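Local coordinates for large ribosomal subunit protein uL10 (Thermotoga maritima, PDB 1ZAV) that binds large-subunit rRNA and L7/L12 dimers as part of the ribosomal stalk, where it probably helps the ribosome engage GTP-bound translation factors, at residues A[61-66]-A[83-88]; A[26-31]-A[53-58]. All coordinates share one frame; numbering follows the deposited sequence. Where two conformers were deposited one is given.

Contact 1. Residues A[61-66]-A[83-88]; sequences TLLNLA and TAVLYV
Thr83 OG1 is hydrogen-bonded to Gly81 O and to Lys115 NZ, with a weaker bond to Asn60 OD1, so the polar end of this buried threonine is satisfied while its carbon side turns to Leu63. The setting is a helix laid on one face of an antiparallel sheet: within 61-66, Leu63 alone touches 83-88. Leu63 and Val85 are nearest in backbone register, with their CA atoms 8.8 Å apart. The side chain of Leu63 spans that distance, meeting a backbone oxygen as well as side chains; no hydrogen bond crosses between 61-66 and 83-88. Leu63 holds CG anti to its carbonyl carbon (chi1 -76°) and beside the backbone N, and from there the isobutyl fork opens over the strand. One branch, CD1, approaches the start of the segment, lying 4.2 Å from Thr83 O and 4.4 Å from Thr83 CB. Both approaches are loose, and the two segments together bury just 112 Å², evidence of a light contact. Leu79, from the connection between helix and strand, also touches Leu63. Thr83 and Val85 both direct their CB toward the helix, whereas the intervening Ala84 faces away, as expected of an extended strand. Strand 83-88 is an inner one, hydrogen-bonded through its backbone to 53-58 on one side (Thr83 with Val58, Val85 with Arg56) and to 24-28 on the other (Ala84 with Ala28). The second branch of the leucine completes the apolar join: Leu63 CD2 meets the methyl Val85 CG1 at 4.4 Å.

Contact 2. Residues A[26-31]-A[53-58]; sequences LFADFL and ARFRVV
Phe30 and Phe55 both swing CG away from the backbone N (chi1 -159° and -174°), which sends the rings toward each other over the intervening strand 83-88 until the two meet. The pair is T-shaped: the planes stand at 77°, the centroids are 5.1 Å apart, and it is the edge of Phe55 that points at the face of Phe30. Phe55 CE2 leads, over the centre of the Phe30 ring and 3.7 Å above its plane, with Phe55 CZ beside it, 3.9 Å from Phe30 CD1. Elsewhere on its rim, Phe55 receives Ala28, whose CB lies 4.2 Å from Phe55 CE1, close to the ring plane. Just past the strand, Asp29 OD1 accepts from Leu31 N at 2.9 Å, an Asx turn that shapes the backbone on either side of Phe30; the same oxygen forms a salt bridge with Arg113. Leu38 of helix 35-49 touches both rings, and Ile100 of helix 94-106 also packs on Phe55. Replacing Phe30 with an alanine would probably leave the CE2 edge of Phe55 without its aromatic face and open a gap beside Leu38. This is the apolar interface of an alpha+beta domain, an antiparallel sheet with helices packed on its faces.

Overall arrangement
After helix 5-19, strand 24-28 leads into helix 35-49 and back to strand 53-58, and contact 2 closes that excursion. Helix 60-69 follows almost at once; the chain then returns as strand 83-88, and contact 1 closes this second loop. The two are in series, neither nested nor crossing. Their centres lie 8 Å apart, and strand 83-88 of contact 1 lies between the two strands of contact 2 in the sheet. Ala84 CB, packed 3.5 Å from Phe55 CZ, joins one contact to the other. Contact 1 packs helix 60-69 on one face of the sheet; contact 2 lies on the other, where helices 35-49 and 94-106 cover its aromatic pair.

Contact 1. Residues A[61-66]-A[83-88]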
loop_
_atom_site.group_PDB
_atom_site.type_symbol
_atom_site.label_atom_id
_atom_site.label_comp_id
_atom_site.label_asym_id
_atom_site.label_seq_id
_atom_site.Cartn_x
_atom_site.Cartn_y
_atom_site.Cartn_z
ATOM N N THR A 61 9.200 4.854 -39.035
ATOM C CA THR A 61 10.607 5.092 -39.331
ATOM C C THR A 61 11.142 6.291 -38.553
ATOM O O THR A 61 12.203 6.211 -37.940
ATOM C CB THR A 61 10.827 5.306 -40.845
ATOM O OG1 THR A 61 10.422 4.128 -41.559
ATOM C CG2 THR A 61 12.301 5.581 -41.140
ATOM N N LEU A 62 10.398 7.393 -38.573
ATOM C CA LEU A 62 10.779 8.613 -37.857
ATOM C C LEU A 62 10.865 8.347 -36.352
ATOM O O LEU A 62 11.829 8.742 -35.695
ATOM C CB LEU A 62 9.740 9.708 -38.110
ATOM C CG LEU A 62 10.081 11.182 -37.864
ATOM C CD1 LEU A 62 8.814 11.997 -38.091
ATOM C CD2 LEU A 62 10.612 11.418 -36.459
ATOM N N LEU A 63 9.838 7.699 -35.807
ATOM C CA LEU A 63 9.810 7.378 -34.384
ATOM C C LEU A 63 11.018 6.535 -33.996
ATOM O O LEU A 63 11.688 6.805 -33.000
ATOM C CB LEU A 63 8.536 6.606 -34.034
ATOM C CG LEU A 63 7.244 7.422 -33.956
ATOM C CD1 LEU A 63 6.099 6.526 -33.514
ATOM C CD2 LEU A 63 7.430 8.565 -32.974
ATOM N N ASN A 64 11.286 5.508 -34.795
ATOM C CA ASN A 64 12.401 4.620 -34.535
ATOM C C ASN A 64 13.727 5.385 -34.419
ATOM O O ASN A 64 14.410 5.286 -33.409
ATOM C CB ASN A 64 12.492 3.558 -35.632
ATOM C CG ASN A 64 13.108 2.261 -35.133
ATOM O OD1 ASN A 64 14.218 2.252 -34.604
ATOM N ND2 ASN A 64 12.383 1.159 -35.297
ATOM N N LEU A 65 14.082 6.157 -35.442
ATOM C CA LEU A 65 15.336 6.912 -35.399
ATOM C C LEU A 65 15.386 7.913 -34.242
ATOM O O LEU A 65 16.433 8.102 -33.620
ATOM C CB LEU A 65 15.580 7.645 -36.724
ATOM C CG LEU A 65 15.844 6.808 -37.984
ATOM C CD1 LEU A 65 16.224 7.734 -39.135
ATOM C CD2 LEU A 65 16.968 5.819 -37.732
ATOM N N ALA A 66 14.260 8.563 -33.952
ATOM C CA ALA A 66 14.226 9.526 -32.853
ATOM C C ALA A 66 14.459 8.841 -31.505
ATOM O O ALA A 66 15.188 9.352 -30.664
ATOM C CB ALA A 66 12.895 10.262 -32.842
ATOM N N THR A 83 1.396 4.395 -36.038
ATOM C CA THR A 83 1.339 4.668 -34.610
ATOM C C THR A 83 1.355 6.142 -34.250
ATOM O O THR A 83 2.157 6.916 -34.769
ATOM C CB THR A 83 2.516 3.990 -33.895
ATOM O OG1 THR A 83 2.580 2.611 -34.283
ATOM C CG2 THR A 83 2.346 4.082 -32.387
ATOM N N ALA A 84 0.455 6.526 -33.355
ATOM C CA ALA A 84 0.382 7.903 -32.899
ATOM C C ALA A 84 1.158 7.928 -31.597
ATOM O O ALA A 84 1.320 6.893 -30.943
ATOM C CB ALA A 84 -1.068 8.309 -32.667
ATOM N N VAL A 85 1.636 9.101 -31.206
ATOM C CA VAL A 85 2.406 9.193 -29.988
ATOM C C VAL A 85 1.915 10.300 -29.059
ATOM O O VAL A 85 1.717 11.442 -29.478
ATOM C CB VAL A 85 3.919 9.397 -30.326
ATOM C CG1 VAL A 85 4.157 10.755 -30.951
ATOM C CG2 VAL A 85 4.742 9.244 -29.105
ATOM N N LEU A 86 1.720 9.941 -27.796
ATOM C CA LEU A 86 1.261 10.875 -26.774
ATOM C C LEU A 86 2.440 11.142 -25.854
ATOM O O LEU A 86 2.949 10.224 -25.217
ATOM C CB LEU A 86 0.109 10.246 -25.979
ATOM C CG LEU A 86 -0.601 11.011 -24.859
ATOM C CD1 LEU A 86 -1.744 10.152 -24.322
ATOM C CD2 LEU A 86 0.365 11.344 -23.740
ATOM N N TYR A 87 2.893 12.388 -25.782
ATOM C CA TYR A 87 4.014 12.684 -24.908
ATOM C C TYR A 87 3.794 13.922 -24.073
ATOM O O TYR A 87 3.024 14.809 -24.453
ATOM C CB TYR A 87 5.325 12.768 -25.710
ATOM C CG TYR A 87 5.358 13.814 -26.793
ATOM C CD1 TYR A 87 5.553 15.156 -26.488
ATOM C CD2 TYR A 87 5.233 13.454 -28.129
ATOM C CE1 TYR A 87 5.632 16.117 -27.492
ATOM C CE2 TYR A 87 5.308 14.404 -29.141
ATOM C CZ TYR A 87 5.511 15.731 -28.813
ATOM O OH TYR A 87 5.602 16.660 -29.817
ATOM N N VAL A 88 4.447 13.948 -22.915
ATOM C CA VAL A 88 4.345 15.055 -21.979
ATOM C C VAL A 88 5.706 15.698 -21.766
ATOM O O VAL A 88 6.689 15.012 -21.486
ATOM C CB VAL A 88 3.798 14.579 -20.611
ATOM C CG1 VAL A 88 3.832 15.726 -19.599
ATOM C CG2 VAL A 88 2.366 14.065 -20.777
#

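Contact 2. Residues A[26-31]-A[53-58]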
loop_
_atom_site.group_PDB
_atom_site.type_symbol
_atom_site.label_atom_id
_atom_site.label_comp_id
_atom_site.label_asym_id
_atom_site.label_seq_id
_atom_site.Cartn_x
_atom_site.Cartn_y
_atom_site.Cartn_z
ATOM N N LEU A 26 3.698 7.542 -24.864
ATOM C CA LEU A 26 2.763 6.431 -24.954
ATOM C C LEU A 26 2.393 6.230 -26.421
ATOM O O LEU A 26 2.035 7.177 -27.131
ATOM C CB LEU A 26 1.521 6.700 -24.083
ATOM C CG LEU A 26 0.429 5.622 -24.061
ATOM C CD1 LEU A 26 -0.418 5.740 -22.804
ATOM C CD2 LEU A 26 -0.423 5.747 -25.307
ATOM N N PHE A 27 2.492 4.985 -26.879
ATOM C CA PHE A 27 2.210 4.657 -28.263
ATOM C C PHE A 27 0.808 4.124 -28.426
ATOM O O PHE A 27 0.430 3.169 -27.751
ATOM C CB PHE A 27 3.219 3.627 -28.738
ATOM C CG PHE A 27 4.639 4.084 -28.582
ATOM C CD1 PHE A 27 5.234 4.883 -29.556
ATOM C CD2 PHE A 27 5.376 3.730 -27.452
ATOM C CE1 PHE A 27 6.557 5.327 -29.409
ATOM C CE2 PHE A 27 6.701 4.168 -27.293
ATOM C CZ PHE A 27 7.287 4.967 -28.279
ATOM N N ALA A 28 0.058 4.734 -29.339
ATOM C CA ALA A 28 -1.332 4.357 -29.590
ATOM C C ALA A 28 -1.697 4.125 -31.052
ATOM O O ALA A 28 -1.171 4.776 -31.959
ATOM C CB ALA A 28 -2.253 5.424 -29.012
ATOM N N ASP A 29 -2.616 3.187 -31.264
ATOM C CA ASP A 29 -3.139 2.878 -32.587
ATOM C C ASP A 29 -4.337 3.816 -32.698
ATOM O O ASP A 29 -5.310 3.656 -31.964
ATOM C CB ASP A 29 -3.617 1.423 -32.642
ATOM C CG ASP A 29 -4.357 1.093 -33.926
ATOM O OD1 ASP A 29 -4.780 2.024 -34.646
ATOM O OD2 ASP A 29 -4.534 -0.110 -34.209
ATOM N N PHE A 30 -4.268 4.794 -33.595
ATOM C CA PHE A 30 -5.356 5.755 -33.746
ATOM C C PHE A 30 -6.078 5.611 -35.090
ATOM O O PHE A 30 -6.815 6.509 -35.518
ATOM C CB PHE A 30 -4.802 7.174 -33.586
ATOM C CG PHE A 30 -5.840 8.204 -33.219
ATOM C CD1 PHE A 30 -6.561 8.091 -32.032
ATOM C CD2 PHE A 30 -6.089 9.291 -34.056
ATOM C CE1 PHE A 30 -7.514 9.048 -31.675
ATOM C CE2 PHE A 30 -7.041 10.256 -33.710
ATOM C CZ PHE A 30 -7.756 10.132 -32.518
ATOM N N LEU A 31 -5.865 4.473 -35.745
ATOM C CA LEU A 31 -6.488 4.189 -37.034
ATOM C C LEU A 31 -8.008 4.192 -36.903
ATOM O O LEU A 31 -8.546 3.734 -35.900
ATOM C CB LEU A 31 -6.028 2.823 -37.554
ATOM C CG LEU A 31 -4.537 2.668 -37.867
ATOM C CD1 LEU A 31 -4.213 1.209 -38.136
ATOM C CD2 LEU A 31 -4.182 3.524 -39.068
ATOM N N ALA A 53 1.548 18.844 -23.358
ATOM C CA ALA A 53 1.304 17.504 -23.871
ATOM C C ALA A 53 0.914 17.602 -25.335
ATOM O O ALA A 53 0.283 18.577 -25.757
ATOM C CB ALA A 53 0.188 16.826 -23.069
ATOM N N ARG A 54 1.290 16.586 -26.104
ATOM C CA ARG A 54 0.980 16.534 -27.525
ATOM C C ARG A 54 0.542 15.134 -27.915
ATOM O O ARG A 54 0.968 14.168 -27.297
ATOM C CB ARG A 54 2.219 16.900 -28.352
ATOM C CG ARG A 54 2.632 18.342 -28.229
ATOM C CD ARG A 54 1.513 19.224 -28.748
ATOM N NE ARG A 54 1.744 20.634 -28.475
ATOM C CZ ARG A 54 2.740 21.342 -28.988
ATOM N NH1 ARG A 54 3.612 20.765 -29.811
ATOM N NH2 ARG A 54 2.855 22.629 -28.688
ATOM N N PHE A 55 -0.324 15.041 -28.921
ATOM C CA PHE A 55 -0.775 13.756 -29.446
ATOM C C PHE A 55 -0.664 13.883 -30.958
ATOM O O PHE A 55 -1.440 14.610 -31.583
ATOM C CB PHE A 55 -2.236 13.438 -29.074
ATOM C CG PHE A 55 -2.662 12.050 -29.482
ATOM C CD1 PHE A 55 -2.099 10.931 -28.866
ATOM C CD2 PHE A 55 -3.576 11.857 -30.518
ATOM C CE1 PHE A 55 -2.436 9.637 -29.278
ATOM C CE2 PHE A 55 -3.922 10.569 -30.940
ATOM C CZ PHE A 55 -3.347 9.452 -30.317
ATOM N N ARG A 56 0.302 13.181 -31.544
ATOM C CA ARG A 56 0.512 13.244 -32.984
ATOM C C ARG A 56 0.740 11.883 -33.632
ATOM O O ARG A 56 1.423 11.022 -33.074
ATOM C CB ARG A 56 1.721 14.127 -33.307
ATOM C CG ARG A 56 1.625 15.565 -32.840
ATOM C CD ARG A 56 2.726 16.408 -33.485
ATOM N NE ARG A 56 4.069 15.993 -33.083
ATOM C CZ ARG A 56 5.193 16.487 -33.602
ATOM N NH1 ARG A 56 5.138 17.414 -34.552
ATOM N NH2 ARG A 56 6.374 16.066 -33.166
ATOM N N VAL A 57 0.156 11.695 -34.811
ATOM C CA VAL A 57 0.342 10.458 -35.560
ATOM C C VAL A 57 1.699 10.648 -36.217
ATOM O O VAL A 57 1.923 11.647 -36.903
ATOM C CB VAL A 57 -0.724 10.283 -36.659
ATOM C CG1 VAL A 57 -0.370 9.081 -37.535
ATOM C CG2 VAL A 57 -2.101 10.085 -36.023
ATOM N N VAL A 58 2.609 9.705 -35.994
ATOM C CA VAL A 58 3.948 9.811 -36.561
ATOM C C VAL A 58 4.427 8.510 -37.195
ATOM O O VAL A 58 4.315 7.431 -36.608
ATOM C CB VAL A 58 4.973 10.239 -35.487
ATOM C CG1 VAL A 58 6.353 10.416 -36.122
ATOM C CG2 VAL A 58 4.522 11.528 -34.825
#